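Local coordinates for probable csgAB operon transcriptional regulatory protein (Salmonella typhimurium, PDB 5XP0), which switches on transcription of the csgAB operon for curli fimbriae as a master regulator, and so promotes biofilm formation, at residues His18-Thr24 and Ile43-Asn49; His36-Leu41 and Val125-Gln129; Ile62-Met68 and Lys90-Thr96; Trp78-Ser83 and Asn107-Ile111. All coordinates share one frame; numbering follows the deposited sequence.

Interaction 1: His18-Thr24 and Ile43-Asn49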
# COMPACT_ATOMS: atom_id res chain seq x y z
N HIS B 18 21.18 -8.58 -4.45
CA HIS B 18 19.93 -8.00 -4.70
C HIS B 18 19.16 -7.78 -3.47
O HIS B 18 19.11 -8.57 -2.64
CB HIS B 18 19.14 -8.96 -5.51
CG HIS B 18 19.80 -9.48 -6.72
ND1 HIS B 18 20.45 -10.68 -6.75
CD2 HIS B 18 19.86 -8.99 -7.97
CE1 HIS B 18 20.88 -10.91 -7.97
NE2 HIS B 18 20.53 -9.90 -8.73
N THR B 19 18.58 -6.68 -3.37
CA THR B 19 17.72 -6.38 -2.24
C THR B 19 16.64 -5.38 -2.66
O THR B 19 16.88 -4.48 -3.46
CB THR B 19 18.52 -5.85 -1.05
OG1 THR B 19 17.65 -5.62 0.05
CG2 THR B 19 19.24 -4.58 -1.41
N LEU B 20 15.46 -5.53 -2.08
CA LEU B 20 14.36 -4.68 -2.49
C LEU B 20 14.29 -3.44 -1.62
O LEU B 20 14.39 -3.52 -0.39
CB LEU B 20 13.02 -5.39 -2.40
CG LEU B 20 12.67 -6.56 -3.30
CD1 LEU B 20 11.29 -7.01 -2.85
CD2 LEU B 20 12.66 -6.12 -4.76
N LEU B 21 14.06 -2.30 -2.25
CA LEU B 21 13.85 -1.05 -1.54
C LEU B 21 12.55 -0.46 -2.05
O LEU B 21 12.50 0.04 -3.18
CB LEU B 21 15.01 -0.10 -1.73
CG LEU B 21 14.85 1.24 -1.04
CD1 LEU B 21 14.57 1.07 0.45
CD2 LEU B 21 16.12 2.04 -1.23
N LEU B 22 11.49 -0.59 -1.27
CA LEU B 22 10.20 -0.13 -1.70
C LEU B 22 10.02 1.29 -1.17
O LEU B 22 9.93 1.52 0.04
CB LEU B 22 9.12 -1.09 -1.21
CG LEU B 22 7.69 -0.55 -1.31
CD1 LEU B 22 7.32 -0.32 -2.73
CD2 LEU B 22 6.79 -1.59 -0.77
N ILE B 23 9.98 2.24 -2.08
CA ILE B 23 9.90 3.64 -1.71
C ILE B 23 8.48 4.09 -2.01
O ILE B 23 8.09 4.21 -3.18
CB ILE B 23 10.91 4.48 -2.46
CG1 ILE B 23 12.33 4.01 -2.14
CG2 ILE B 23 10.74 6.00 -2.08
CD1 ILE B 23 13.42 4.80 -2.88
N THR B 24 7.73 4.36 -0.95
CA THR B 24 6.31 4.63 -1.07
C THR B 24 5.84 5.34 0.20
O THR B 24 6.64 5.75 1.04
CB THR B 24 5.57 3.32 -1.29
OG1 THR B 24 4.16 3.59 -1.47
CG2 THR B 24 5.81 2.45 -0.11
N ILE B 43 14.14 -12.84 -1.20
CA ILE B 43 15.09 -11.74 -1.15
C ILE B 43 14.80 -10.87 0.07
O ILE B 43 13.69 -10.87 0.60
CB ILE B 43 15.01 -10.93 -2.46
CG1 ILE B 43 16.08 -9.86 -2.52
CG2 ILE B 43 13.66 -10.28 -2.56
CD1 ILE B 43 16.10 -9.11 -3.87
N THR B 44 15.81 -10.16 0.51
CA THR B 44 15.62 -9.22 1.60
C THR B 44 15.06 -7.91 1.04
O THR B 44 15.12 -7.64 -0.17
CB THR B 44 16.94 -9.01 2.36
OG1 THR B 44 16.68 -8.40 3.62
CG2 THR B 44 17.88 -8.15 1.58
N GLY B 45 14.50 -7.10 1.92
CA GLY B 45 13.89 -5.87 1.45
C GLY B 45 13.55 -4.96 2.59
O GLY B 45 13.50 -5.37 3.76
N LYS B 46 13.30 -3.70 2.25
CA LYS B 46 12.92 -2.69 3.23
C LYS B 46 11.99 -1.70 2.58
O LYS B 46 12.01 -1.52 1.36
CB LYS B 46 14.13 -1.92 3.78
CG LYS B 46 15.27 -2.73 4.36
CD LYS B 46 14.91 -3.30 5.74
CE LYS B 46 15.77 -4.50 6.12
NZ LYS B 46 15.33 -5.07 7.42
N LEU B 47 11.23 -1.03 3.42
CA LEU B 47 10.31 0.04 3.04
C LEU B 47 10.96 1.37 3.39
O LEU B 47 11.52 1.51 4.46
CB LEU B 47 9.03 -0.15 3.83
CG LEU B 47 7.70 0.45 3.42
CD1 LEU B 47 6.61 -0.15 4.33
CD2 LEU B 47 7.74 1.96 3.58
N HIS B 48 10.86 2.34 2.50
CA HIS B 48 11.36 3.68 2.82
C HIS B 48 10.33 4.74 2.45
O HIS B 48 9.82 4.74 1.33
CB HIS B 48 12.68 3.97 2.11
CG HIS B 48 13.19 5.36 2.34
ND1 HIS B 48 14.00 5.68 3.41
CD2 HIS B 48 12.97 6.52 1.67
CE1 HIS B 48 14.30 6.97 3.36
NE2 HIS B 48 13.69 7.50 2.32
N ASN B 49 10.08 5.67 3.37
CA ASN B 49 9.12 6.75 3.14
C ASN B 49 9.60 7.65 2.01
O ASN B 49 10.62 8.34 2.15
CB ASN B 49 8.97 7.58 4.41
CG ASN B 49 7.79 8.52 4.33
OD1 ASN B 49 7.38 8.96 3.24
ND2 ASN B 49 7.21 8.80 5.48
O HOH W 1 18.60 -10.31 -0.71
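Leu-20, Leu-22 and Thr-24 pair with 43-49 as parallel strands at one margin of the central sheet of the receiver domain. The segment axes lie 4.6 Å apart and diverge by 17°. Five backbone hydrogen bonds form the ladder. Thr-44 O takes the N-H of Leu-20, Lys-46 O that of Leu-22 and His-48 O that of Thr-24. In return, Leu-20 O and Leu-22 O accept from Lys-46 N and His-48 N. At the start, a water bridges His-18 O and Thr-44 N. Thr-19 OG1 adds a weak bond to Thr-44 O at 3.2 Å.

Ile-43 covers this end. Its CD1 lies 3.3 Å from His-18 O, and its CG2 reaches Leu-20 CG at 3.9 Å, the Leu-20 and Ile-43 side chains crossing at about a right angle. Further on, Leu-21 CD1 packs 3.8 Å from His-48 CB. With CG anti to the backbone N (chi1 177°), the His-48 side chain runs alongside Leu-21 in the same direction. Its NE2 bonds to Arg-52 O.

Helix 28-41 connects the two strands in a beta-alpha-beta unit and packs on the face bearing Leu-20 and Leu-47. Strand 61-66 flanks 19-24 on its other edge, while 45-49 is an outermost strand of the chain's sheet.

Interaction 2: His36-Leu41 and Val125-Gln129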
# COMPACT_ATOMS: atom_id res chain seq x y z
N HIS B 36 5.17 -9.89 0.64
CA HIS B 36 4.83 -10.81 -0.43
C HIS B 36 5.95 -10.90 -1.44
O HIS B 36 6.31 -11.99 -1.89
CB HIS B 36 3.54 -10.36 -1.10
CG HIS B 36 3.10 -11.28 -2.18
ND1 HIS B 36 3.03 -10.89 -3.50
CD2 HIS B 36 2.74 -12.58 -2.15
CE1 HIS B 36 2.63 -11.92 -4.23
NE2 HIS B 36 2.44 -12.95 -3.43
N LEU B 37 6.56 -9.77 -1.79
CA LEU B 37 7.65 -9.82 -2.76
C LEU B 37 8.87 -10.51 -2.16
O LEU B 37 9.51 -11.33 -2.82
CB LEU B 37 7.99 -8.40 -3.24
CG LEU B 37 6.88 -7.65 -3.98
CD1 LEU B 37 7.35 -6.29 -4.44
CD2 LEU B 37 6.42 -8.45 -5.20
N LYS B 38 9.18 -10.23 -0.90
CA LYS B 38 10.33 -10.85 -0.27
C LYS B 38 10.16 -12.35 -0.25
O LYS B 38 11.10 -13.09 -0.56
CB LYS B 38 10.53 -10.31 1.15
CG LYS B 38 11.15 -8.93 1.18
CD LYS B 38 11.09 -8.34 2.57
CE LYS B 38 11.91 -9.13 3.55
NZ LYS B 38 11.81 -8.54 4.91
N GLN B 39 8.97 -12.82 0.13
CA GLN B 39 8.75 -14.26 0.24
C GLN B 39 8.69 -14.91 -1.13
O GLN B 39 9.22 -16.00 -1.33
CB GLN B 39 7.46 -14.55 1.00
CG GLN B 39 7.56 -14.32 2.48
CD GLN B 39 6.20 -14.30 3.13
OE1 GLN B 39 5.19 -14.62 2.50
NE2 GLN B 39 6.16 -13.94 4.41
N SER B 40 8.09 -14.24 -2.11
CA SER B 40 7.99 -14.85 -3.42
C SER B 40 9.33 -14.87 -4.12
O SER B 40 9.60 -15.78 -4.90
CB SER B 40 7.00 -14.07 -4.30
OG SER B 40 5.74 -14.00 -3.70
N LEU B 41 10.16 -13.86 -3.89
CA LEU B 41 11.45 -13.77 -4.55
C LEU B 41 12.60 -14.33 -3.72
O LEU B 41 13.69 -14.47 -4.26
CB LEU B 41 11.79 -12.31 -4.87
CG LEU B 41 10.76 -11.63 -5.81
CD1 LEU B 41 10.89 -10.12 -5.77
CD2 LEU B 41 10.92 -12.15 -7.22
N VAL B 125 5.52 -9.99 -9.58
CA VAL B 125 6.51 -11.00 -9.17
C VAL B 125 7.28 -11.49 -10.37
O VAL B 125 8.52 -11.63 -10.35
CB VAL B 125 5.83 -12.17 -8.45
CG1 VAL B 125 6.77 -13.40 -8.35
CG2 VAL B 125 5.34 -11.74 -7.07
N SER B 126 6.56 -11.84 -11.43
CA SER B 126 7.21 -12.39 -12.61
C SER B 126 8.19 -11.40 -13.21
O SER B 126 9.30 -11.75 -13.61
CB SER B 126 6.16 -12.81 -13.63
OG SER B 126 5.63 -14.08 -13.28
N GLY B 127 7.82 -10.13 -13.25
CA GLY B 127 8.75 -9.13 -13.76
C GLY B 127 10.00 -9.03 -12.91
O GLY B 127 11.11 -8.95 -13.43
N LEU B 128 9.84 -9.04 -11.58
CA LEU B 128 10.99 -8.95 -10.69
C LEU B 128 11.86 -10.20 -10.76
O LEU B 128 13.08 -10.10 -10.60
CB LEU B 128 10.50 -8.68 -9.25
CG LEU B 128 9.91 -7.28 -9.08
CD1 LEU B 128 9.25 -7.09 -7.71
CD2 LEU B 128 10.97 -6.22 -9.28
N GLN B 129 11.27 -11.36 -10.98
CA GLN B 129 12.09 -12.54 -11.20
C GLN B 129 12.95 -12.35 -12.43
O GLN B 129 14.12 -12.75 -12.46
CB GLN B 129 11.20 -13.78 -11.35
CG GLN B 129 10.50 -14.24 -10.09
CD GLN B 129 9.43 -15.27 -10.37
OE1 GLN B 129 8.78 -15.23 -11.42
NE2 GLN B 129 9.24 -16.20 -9.45
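Leu-41 packs against Leu-128 and Gln-129 where two helices meet beside the sheet. Its CB leaves the backbone to one side, and CG stands anti to the carbonyl carbon (chi1 -61°), which brings the branch closer to 125-129. At the tip the two methyls part. CD1 meets Leu-128 CB at 3.8 Å, the two side chains crossing at about a right angle. CD2 sits 3.6 Å from Gln-129 CG, on the aliphatic part of that extended side chain.

One turn earlier, Leu-37 repeats the pattern. Its CD1 touches Leu-128 CD1, and its CD2 touches Val-125 CG2, each at 3.9 Å. Val-125 CG2 also meets His-36 CE1 and, at 4.0 Å, Ser-40 CB. The Ser-40 hydroxyl is turned back to its own helix and donates to His-36 O at 2.8 Å. That carbonyl also accepts from Ser-40 N, on the opposite face of its plane.

The contact between the segments is apolar. Their axes are 10.4 Å apart at an angle of 55°. Leu-37 and Leu-128 both rest on Leu-64 of strand 61-66. Helices 28-41 and 121-132, which follow the first and fifth strands, thus share one face of the sheet, as in CheY-like receiver domains.

Interaction 3: Ile62-Met68 and Lys90-Thr96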
# COMPACT_ATOMS: atom_id res chain seq x y z
N ILE B 62 17.33 -2.89 -5.59
CA ILE B 62 16.30 -2.81 -6.61
C ILE B 62 15.26 -1.88 -6.02
O ILE B 62 14.49 -2.26 -5.14
CB ILE B 62 15.72 -4.19 -6.94
CG1 ILE B 62 16.82 -5.09 -7.53
CG2 ILE B 62 14.51 -4.02 -7.86
CD1 ILE B 62 16.46 -6.50 -7.54
N VAL B 63 15.23 -0.64 -6.50
CA VAL B 63 14.33 0.36 -5.97
C VAL B 63 12.99 0.21 -6.66
O VAL B 63 12.92 0.19 -7.89
CB VAL B 63 14.89 1.77 -6.18
CG1 VAL B 63 13.87 2.77 -5.83
CG2 VAL B 63 16.23 1.97 -5.40
N LEU B 64 11.93 0.05 -5.88
CA LEU B 64 10.58 0.12 -6.43
C LEU B 64 10.00 1.46 -6.02
O LEU B 64 9.69 1.66 -4.84
CB LEU B 64 9.71 -1.02 -5.92
CG LEU B 64 10.04 -2.44 -6.32
CD1 LEU B 64 8.98 -3.40 -5.72
CD2 LEU B 64 10.07 -2.50 -7.80
N MET B 65 9.88 2.35 -6.98
CA MET B 65 9.53 3.76 -6.77
C MET B 65 8.05 3.95 -7.02
O MET B 65 7.60 3.84 -8.17
CB MET B 65 10.32 4.62 -7.74
CG MET B 65 9.95 6.10 -7.72
SD MET B 65 10.37 6.76 -6.14
CE MET B 65 12.14 6.54 -6.10
N ASP B 66 7.29 4.28 -5.98
CA ASP B 66 5.82 4.35 -6.11
C ASP B 66 5.37 5.65 -6.78
O ASP B 66 5.22 6.68 -6.14
CB ASP B 66 5.17 4.22 -4.74
CG ASP B 66 3.64 4.02 -4.83
OD1 ASP B 66 3.07 4.20 -5.93
OD2 ASP B 66 3.02 3.65 -3.82
N MET B 67 5.03 5.56 -8.06
CA MET B 67 4.68 6.73 -8.85
C MET B 67 3.36 7.35 -8.40
O MET B 67 3.15 8.54 -8.62
CB MET B 67 4.61 6.34 -10.31
CG MET B 67 5.95 6.04 -10.86
SD MET B 67 7.02 7.45 -10.93
CE MET B 67 6.23 8.37 -12.21
N MET B 68 2.49 6.60 -7.74
CA MET B 68 1.26 7.21 -7.25
C MET B 68 1.50 8.15 -6.08
O MET B 68 0.62 8.94 -5.75
CB MET B 68 0.28 6.15 -6.78
CG MET B 68 -0.63 5.56 -7.83
SD MET B 68 -1.72 4.32 -7.06
CE MET B 68 -2.42 3.54 -8.55
N LYS B 90 19.14 -0.54 -9.44
CA LYS B 90 18.16 -0.64 -10.51
C LYS B 90 16.89 0.04 -10.03
O LYS B 90 16.46 -0.20 -8.91
CB LYS B 90 17.89 -2.10 -10.85
CG LYS B 90 19.11 -2.89 -11.32
CD LYS B 90 18.71 -4.33 -11.64
CE LYS B 90 19.88 -5.17 -12.17
NZ LYS B 90 19.44 -6.56 -12.47
N THR B 91 16.29 0.86 -10.88
CA THR B 91 15.04 1.52 -10.53
C THR B 91 13.93 0.92 -11.37
O THR B 91 14.05 0.78 -12.60
CB THR B 91 15.10 3.04 -10.76
OG1 THR B 91 16.06 3.63 -9.86
CG2 THR B 91 13.73 3.68 -10.48
N LEU B 92 12.86 0.54 -10.70
CA LEU B 92 11.62 0.19 -11.38
C LEU B 92 10.50 1.06 -10.83
O LEU B 92 10.42 1.29 -9.62
CB LEU B 92 11.30 -1.28 -11.17
CG LEU B 92 12.26 -2.15 -11.98
CD1 LEU B 92 13.27 -2.72 -11.06
CD2 LEU B 92 11.47 -3.25 -12.66
N LEU B 93 9.66 1.53 -11.72
CA LEU B 93 8.55 2.38 -11.34
C LEU B 93 7.32 1.53 -11.06
O LEU B 93 6.99 0.63 -11.82
CB LEU B 93 8.26 3.37 -12.45
CG LEU B 93 9.47 4.19 -12.90
CD1 LEU B 93 9.01 5.18 -14.00
CD2 LEU B 93 10.16 4.93 -11.76
N LEU B 94 6.69 1.80 -9.93
CA LEU B 94 5.55 1.05 -9.48
C LEU B 94 4.31 1.93 -9.59
O LEU B 94 4.39 3.15 -9.45
CB LEU B 94 5.78 0.62 -8.03
CG LEU B 94 4.79 -0.33 -7.38
CD1 LEU B 94 5.02 -1.73 -7.95
CD2 LEU B 94 4.98 -0.31 -5.83
N ASN B 95 3.16 1.29 -9.85
CA ASN B 95 1.87 2.00 -9.93
C ASN B 95 1.95 3.16 -10.91
O ASN B 95 1.46 4.25 -10.63
CB ASN B 95 1.40 2.51 -8.57
CG ASN B 95 1.17 1.41 -7.55
OD1 ASN B 95 0.57 0.36 -7.84
ND2 ASN B 95 1.66 1.66 -6.34
N THR B 96 2.57 2.92 -12.06
CA THR B 96 2.86 3.98 -13.01
C THR B 96 1.61 4.39 -13.77
O THR B 96 0.89 3.51 -14.28
CB THR B 96 3.92 3.56 -14.02
OG1 THR B 96 5.09 3.09 -13.33
CG2 THR B 96 4.29 4.76 -14.88
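Asp-66 and Asn-95 meet at the C-terminal ends of two adjacent parallel strands in a CheY-like receiver domain. Asn-95 ND2 donates to Asp-66 OD1 at 2.9 Å in a nearly straight bond (176°). Asp-66 OD1 lies in the amide plane of Asn-95, but the donor stands above the carboxylate plane. Met-68 N reaches the same oxygen from the opposite face and closes an Asx turn. Two donors therefore grip OD1 from both faces and limit how the carboxylate can turn.

Met-68 lies across Asn-95 at about a right angle, with CG 3.7 Å from Asn-95 CB. Next to it, Met-67 N bonds to Leu-94 O, and Met-67 CG packs on Leu-93 CB.

Toward the start of the strands the ladder is regular. Lys-90 O accepts from Val-63 N, Val-63 O from Leu-92 N, Leu-92 O from Met-65 N, and Met-65 O from Leu-94 N. On one face, Ile-62 CG2 lies 3.7 Å from Leu-92 CD1, with the side chains pointing the same way, and Leu-64 CD2 reaches Leu-92 CB at 3.8 Å. Helix 121-132 packs there through Ile-131. On the other face, Met-65 CB touches Leu-93 CD2 at 4.0 Å.

The polar end also belongs to the interface of the two subunits. Gln-29 of the second subunit bonds to Asp-66 OD2 and Asn-95 ND2, and Leu-28 N, also of the second subunit, bonds to Asn-95 OD1. Within the chain, Asp-66 CG is anti to the backbone N (chi1 -170°), and OD2 accepts a hydrogen bond from Thr-24 OG1.

Interaction 4: Trp78-Ser83 and Asn107-Ile111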
# COMPACT_ATOMS: atom_id res chain seq x y z
N TRP B 78 14.03 12.28 -6.10
CA TRP B 78 14.51 10.91 -6.19
C TRP B 78 15.36 10.69 -7.43
O TRP B 78 16.31 9.91 -7.37
CB TRP B 78 13.34 9.92 -6.12
CG TRP B 78 12.89 9.86 -4.72
CD1 TRP B 78 11.73 10.35 -4.20
CD2 TRP B 78 13.65 9.34 -3.62
NE1 TRP B 78 11.72 10.17 -2.82
CE2 TRP B 78 12.88 9.54 -2.46
CE3 TRP B 78 14.90 8.73 -3.52
CZ2 TRP B 78 13.32 9.13 -1.21
CZ3 TRP B 78 15.34 8.33 -2.28
CH2 TRP B 78 14.55 8.54 -1.14
N GLN B 79 15.05 11.36 -8.57
CA GLN B 79 15.95 11.28 -9.72
C GLN B 79 17.32 11.87 -9.37
O GLN B 79 18.35 11.30 -9.71
CB GLN B 79 15.37 12.00 -10.93
CG GLN B 79 14.28 11.18 -11.66
CD GLN B 79 13.61 11.94 -12.79
OE1 GLN B 79 13.74 13.17 -12.90
NE2 GLN B 79 12.89 11.22 -13.63
N ASP B 80 17.33 13.01 -8.66
CA ASP B 80 18.59 13.69 -8.36
C ASP B 80 19.47 12.84 -7.44
O ASP B 80 20.64 12.60 -7.74
CB ASP B 80 18.30 15.05 -7.72
CG ASP B 80 19.57 15.90 -7.48
OD1 ASP B 80 20.62 15.59 -8.08
OD2 ASP B 80 19.52 16.87 -6.70
N ASN B 81 18.94 12.33 -6.34
CA ASN B 81 19.87 11.66 -5.43
C ASN B 81 20.14 10.21 -5.81
O ASN B 81 21.22 9.70 -5.49
CB ASN B 81 19.41 11.76 -3.98
CG ASN B 81 18.03 11.31 -3.79
OD1 ASN B 81 17.27 11.21 -4.75
ND2 ASN B 81 17.68 11.00 -2.55
N LEU B 82 19.25 9.54 -6.56
CA LEU B 82 19.61 8.20 -7.02
C LEU B 82 20.65 8.22 -8.13
O LEU B 82 21.45 7.29 -8.24
CB LEU B 82 18.35 7.44 -7.44
CG LEU B 82 17.42 7.12 -6.28
CD1 LEU B 82 16.11 6.50 -6.74
CD2 LEU B 82 18.09 6.17 -5.34
N SER B 83 20.72 9.30 -8.92
CA SER B 83 21.76 9.39 -9.95
C SER B 83 23.15 9.59 -9.35
O SER B 83 24.15 9.22 -9.97
CB SER B 83 21.46 10.54 -10.91
OG SER B 83 21.57 11.78 -10.24
N ASN B 107 14.28 9.52 -18.51
CA ASN B 107 15.07 10.42 -17.66
C ASN B 107 15.32 9.86 -16.27
O ASN B 107 16.12 10.43 -15.54
CB ASN B 107 14.37 11.77 -17.55
CG ASN B 107 15.13 12.84 -18.27
OD1 ASN B 107 16.01 13.48 -17.69
ND2 ASN B 107 14.84 13.02 -19.55
N TRP B 108 14.66 8.78 -15.88
CA TRP B 108 14.99 8.16 -14.60
C TRP B 108 16.37 7.51 -14.67
O TRP B 108 16.63 6.73 -15.58
CB TRP B 108 13.94 7.11 -14.25
CG TRP B 108 12.74 7.74 -13.63
CD1 TRP B 108 11.63 8.23 -14.26
CD2 TRP B 108 12.55 7.97 -12.23
NE1 TRP B 108 10.75 8.74 -13.34
CE2 TRP B 108 11.29 8.60 -12.08
CE3 TRP B 108 13.30 7.71 -11.09
CZ2 TRP B 108 10.78 8.97 -10.85
CZ3 TRP B 108 12.80 8.09 -9.87
CH2 TRP B 108 11.55 8.70 -9.76
N PRO B 109 17.25 7.75 -13.71
CA PRO B 109 18.55 7.06 -13.75
C PRO B 109 18.36 5.59 -13.43
O PRO B 109 17.45 5.20 -12.71
CB PRO B 109 19.38 7.78 -12.69
CG PRO B 109 18.37 8.27 -11.71
CD PRO B 109 17.14 8.63 -12.54
N HIS B 110 19.24 4.76 -14.01
CA HIS B 110 19.23 3.30 -13.76
C HIS B 110 17.87 2.65 -14.02
O HIS B 110 17.47 1.69 -13.36
CB HIS B 110 19.69 2.99 -12.34
CG HIS B 110 20.94 3.72 -11.96
ND1 HIS B 110 20.96 4.70 -10.99
CD2 HIS B 110 22.19 3.65 -12.46
CE1 HIS B 110 22.19 5.18 -10.89
NE2 HIS B 110 22.95 4.57 -11.78
N ILE B 111 17.16 3.12 -15.02
CA ILE B 111 15.78 2.66 -15.17
C ILE B 111 15.81 1.24 -15.76
O ILE B 111 16.46 0.98 -16.78
CB ILE B 111 14.96 3.64 -16.01
CG1 ILE B 111 13.50 3.17 -16.11
CG2 ILE B 111 15.61 3.88 -17.37
CD1 ILE B 111 12.73 3.34 -14.82
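Trp-78 begins the contact with its CB, 4.2 Å from Trp-108 CZ3. Its own indole leads away, and its NE1 bonds to Ile-50 O.

Gln-79 carries more of the contact. Its CG stands anti to the carbonyl carbon (chi1 -78°), and the extended chain beyond passes over one face of Trp-108. CG makes a CH-pi contact, 3.7 Å from the centroid of the six-membered ring and 13° off the ring normal. NE2 continues over the same indole, 3.2 Å above its plane and offset toward the rim. The amide is turned 74° from the ring. Trp-108 NE1 is itself a donor and bonds to Tyr-100 OH.

Leu-82 comes next. Its CB approaches Pro-109 CG at 4.3 Å, and its carbonyl O faces the edge of the His-110 ring, in plane, 3.5 Å from CE1. Ser-83 follows, with CB 3.9 Å from Pro-109 CB. Its hydroxyl bonds back to Asp-80 O at 2.8 Å.

Residues 108-111 form a type II beta turn leading from helix 102-107 into strand 111-114. The turn meets the last part of helix 72-83. On the sheet side of both, Trp-78, Leu-82 and Trp-108 rest on Met-65 of strand 61-66, and Trp-108 also touches strand 90-94.

How the interactions relate
From the N terminus, interaction 1 closes the first beta-alpha-beta unit. Helix 28-41 then reaches forward to 125-129, so interaction 2 crosses interaction 1 and closes a long loop. Interactions 3 and 4 are both nested within that loop. Interaction 3 closes the beta-alpha-beta unit of strand 61-66, helix 72-83 and strand 90-94. Interaction 4 ties that unit's helix to the turn before strand 111-114, so it crosses interaction 3. Interactions 1 and 3 are in series along the chain but share the sheet through neighbouring strands 19-24 and 61-66. Interactions 2 and 4 do not touch. Their centres are about 23 Å apart, and interaction 3 contacts both.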